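Local coordinates for archaeosine synthase (Pyrobaculum calidifontis, PDB 5K0P), which converts the nitrile of preQ0-modified tRNA into the formamidine of archaeosine-tRNA, using free ammonium, as a tunnel-fold homodecamer, at residues 67-72 with 82-87. Numbering follows the deposited sequence.
Sequences VDLLEK and VKVTVK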
loop_
_atom_site.group_PDB
_atom_site.type_symbol
_atom_site.label_atom_id
_atom_site.label_comp_id
_atom_site.label_asym_id
_atom_site.label_seq_id
_atom_site.Cartn_x
_atom_site.Cartn_y
_atom_site.Cartn_z
ATOM N N VAL A 67 -27.128 6.962 13.876
ATOM C CA VAL A 67 -28.139 8.003 14.070
ATOM C C VAL A 67 -28.139 8.534 15.527
ATOM O O VAL A 67 -28.183 9.726 15.763
ATOM C CB VAL A 67 -29.518 7.524 13.633
ATOM C CG1 VAL A 67 -30.515 8.586 13.903
ATOM C CG2 VAL A 67 -29.500 7.168 12.160
ATOM N N ASP A 68 -28.000 7.638 16.485
ATOM C CA ASP A 68 -27.956 8.024 17.890
ATOM C C ASP A 68 -26.739 8.918 18.183
ATOM O O ASP A 68 -26.858 9.921 18.870
ATOM C CB ASP A 68 -27.945 6.790 18.794
ATOM C CG ASP A 68 -28.160 7.140 20.211
ATOM O OD1 ASP A 68 -29.245 7.644 20.533
ATOM O OD2 ASP A 68 -27.242 6.966 20.984
ATOM N N LEU A 69 -25.588 8.547 17.645
ATOM C CA LEU A 69 -24.363 9.290 17.857
ATOM C C LEU A 69 -24.487 10.670 17.166
ATOM O O LEU A 69 -24.044 11.644 17.710
ATOM C CB LEU A 69 -23.128 8.476 17.356
ATOM C CG LEU A 69 -21.724 9.135 17.528
ATOM C CD1 LEU A 69 -21.476 9.496 18.988
ATOM C CD2 LEU A 69 -20.581 8.221 17.043
ATOM N N LEU A 70 -25.096 10.748 15.998
ATOM C CA LEU A 70 -25.409 12.069 15.353
ATOM C C LEU A 70 -26.179 12.985 16.225
ATOM O O LEU A 70 -25.854 14.221 16.346
ATOM C CB LEU A 70 -26.158 11.851 14.053
ATOM C CG LEU A 70 -26.391 13.147 13.284
ATOM C CD1 LEU A 70 -25.850 13.101 11.881
ATOM C CD2 LEU A 70 -27.862 13.416 13.209
ATOM N N GLU A 71 -27.189 12.372 16.877
ATOM C CA GLU A 71 -28.066 13.104 17.771
ATOM C C GLU A 71 -27.279 13.524 18.989
ATOM O O GLU A 71 -27.482 14.670 19.408
ATOM C CB GLU A 71 -29.369 12.380 18.110
ATOM C CG GLU A 71 -30.408 12.417 16.975
ATOM C CD GLU A 71 -30.750 13.871 16.427
ATOM O OE1 GLU A 71 -30.956 14.899 17.164
ATOM O OE2 GLU A 71 -30.818 14.002 15.191
ATOM N N LYS A 72 -26.350 12.687 19.495
ATOM C CA LYS A 72 -25.500 13.115 20.586
ATOM C C LYS A 72 -24.637 14.314 20.272
ATOM O O LYS A 72 -24.507 15.259 21.109
ATOM C CB LYS A 72 -24.595 11.999 21.047
ATOM C CG LYS A 72 -25.345 11.089 21.970
ATOM C CD LYS A 72 -24.752 9.716 21.965
ATOM C CE LYS A 72 -25.551 8.797 22.863
ATOM N NZ LYS A 72 -24.757 8.669 24.064
ATOM N N VAL A 82 -23.089 17.897 10.301
ATOM C CA VAL A 82 -22.513 16.700 10.983
ATOM C C VAL A 82 -22.792 15.495 10.147
ATOM O O VAL A 82 -23.926 15.326 9.636
ATOM C CB VAL A 82 -23.192 16.354 12.323
ATOM C CG1 VAL A 82 -22.411 15.307 13.148
ATOM C CG2 VAL A 82 -23.203 17.543 13.146
ATOM N N LYS A 83 -21.777 14.640 10.028
ATOM C CA LYS A 83 -21.917 13.358 9.433
ATOM C C LYS A 83 -21.196 12.336 10.279
ATOM O O LYS A 83 -20.066 12.570 10.722
ATOM C CB LYS A 83 -21.350 13.363 8.010
ATOM C CG LYS A 83 -21.510 12.052 7.306
ATOM C CD LYS A 83 -21.133 12.110 5.837
ATOM C CE LYS A 83 -19.609 12.078 5.676
ATOM N NZ LYS A 83 -19.145 11.922 4.258
ATOM N N VAL A 84 -21.866 11.189 10.461
ATOM C CA VAL A 84 -21.386 10.070 11.220
ATOM C C VAL A 84 -21.385 8.824 10.359
ATOM O O VAL A 84 -22.412 8.491 9.796
ATOM C CB VAL A 84 -22.307 9.780 12.403
ATOM C CG1 VAL A 84 -21.803 8.552 13.180
ATOM C CG2 VAL A 84 -22.421 10.993 13.320
ATOM N N THR A 85 -20.285 8.078 10.369
ATOM C CA THR A 85 -20.134 6.937 9.545
ATOM C C THR A 85 -19.620 5.837 10.429
ATOM O O THR A 85 -18.586 6.019 11.106
ATOM C CB THR A 85 -19.129 7.132 8.355
ATOM O OG1 THR A 85 -19.590 8.189 7.442
ATOM C CG2 THR A 85 -19.100 5.828 7.547
ATOM N N VAL A 86 -20.396 4.742 10.467
ATOM C CA VAL A 86 -20.090 3.555 11.273
ATOM C C VAL A 86 -19.813 2.398 10.349
ATOM O O VAL A 86 -20.695 2.070 9.566
ATOM C CB VAL A 86 -21.256 3.227 12.226
ATOM C CG1 VAL A 86 -20.973 1.958 12.996
ATOM C CG2 VAL A 86 -21.563 4.420 13.113
ATOM N N LYS A 87 -18.605 1.800 10.462
ATOM C CA LYS A 87 -18.120 0.735 9.584
ATOM C C LYS A 87 -17.922 -0.491 10.440
ATOM O O LYS A 87 -17.267 -0.398 11.460
ATOM C CB LYS A 87 -16.739 1.084 8.884
ATOM C CG LYS A 87 -16.763 2.434 8.171
ATOM C CD LYS A 87 -15.510 2.792 7.301
ATOM C CE LYS A 87 -15.649 4.209 6.710
ATOM N NZ LYS A 87 -14.421 4.568 5.939
#
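Val84 presses its CG2 methyl against the helix backbone at Leu70: CG2 lies 3.8 Å from Leu70 CA and equally near Leu70 N, with Leu70 CB at 3.9 Å. The closeness to main-chain atoms matches the 6.1 Å between the CA atoms of Val84 and Leu70, the shortest such spacing here. Val84's other methyl, CG1, stands anti to its own backbone N (chi1 178°) and meets Leu69 CD2 at 4.1 Å, the two side chains crossing at about a right angle. One valine thus engages two consecutive helix residues, a methyl for each. The axes of segments 67-72 and 82-87 run roughly antiparallel, at 148°, and approach to 8.1 Å; helix 62-77, which holds the first, is part of the helical layer over the antiparallel sheet of the tunnel-fold subunit. Leu70 starts out pointing along the interface, but its end bends in to the strand, where CD1 reaches Val82 O at 3.7 Å and Val82 CB at 4.2 Å. That carbonyl contact is van der Waals in kind, carbon against oxygen. Beyond the pair, Leu69 also rests on Val32 of strand 27-37 and on Tyr55, while its side chain comes about 7 Å from that of Leu43, a substrate-binding residue.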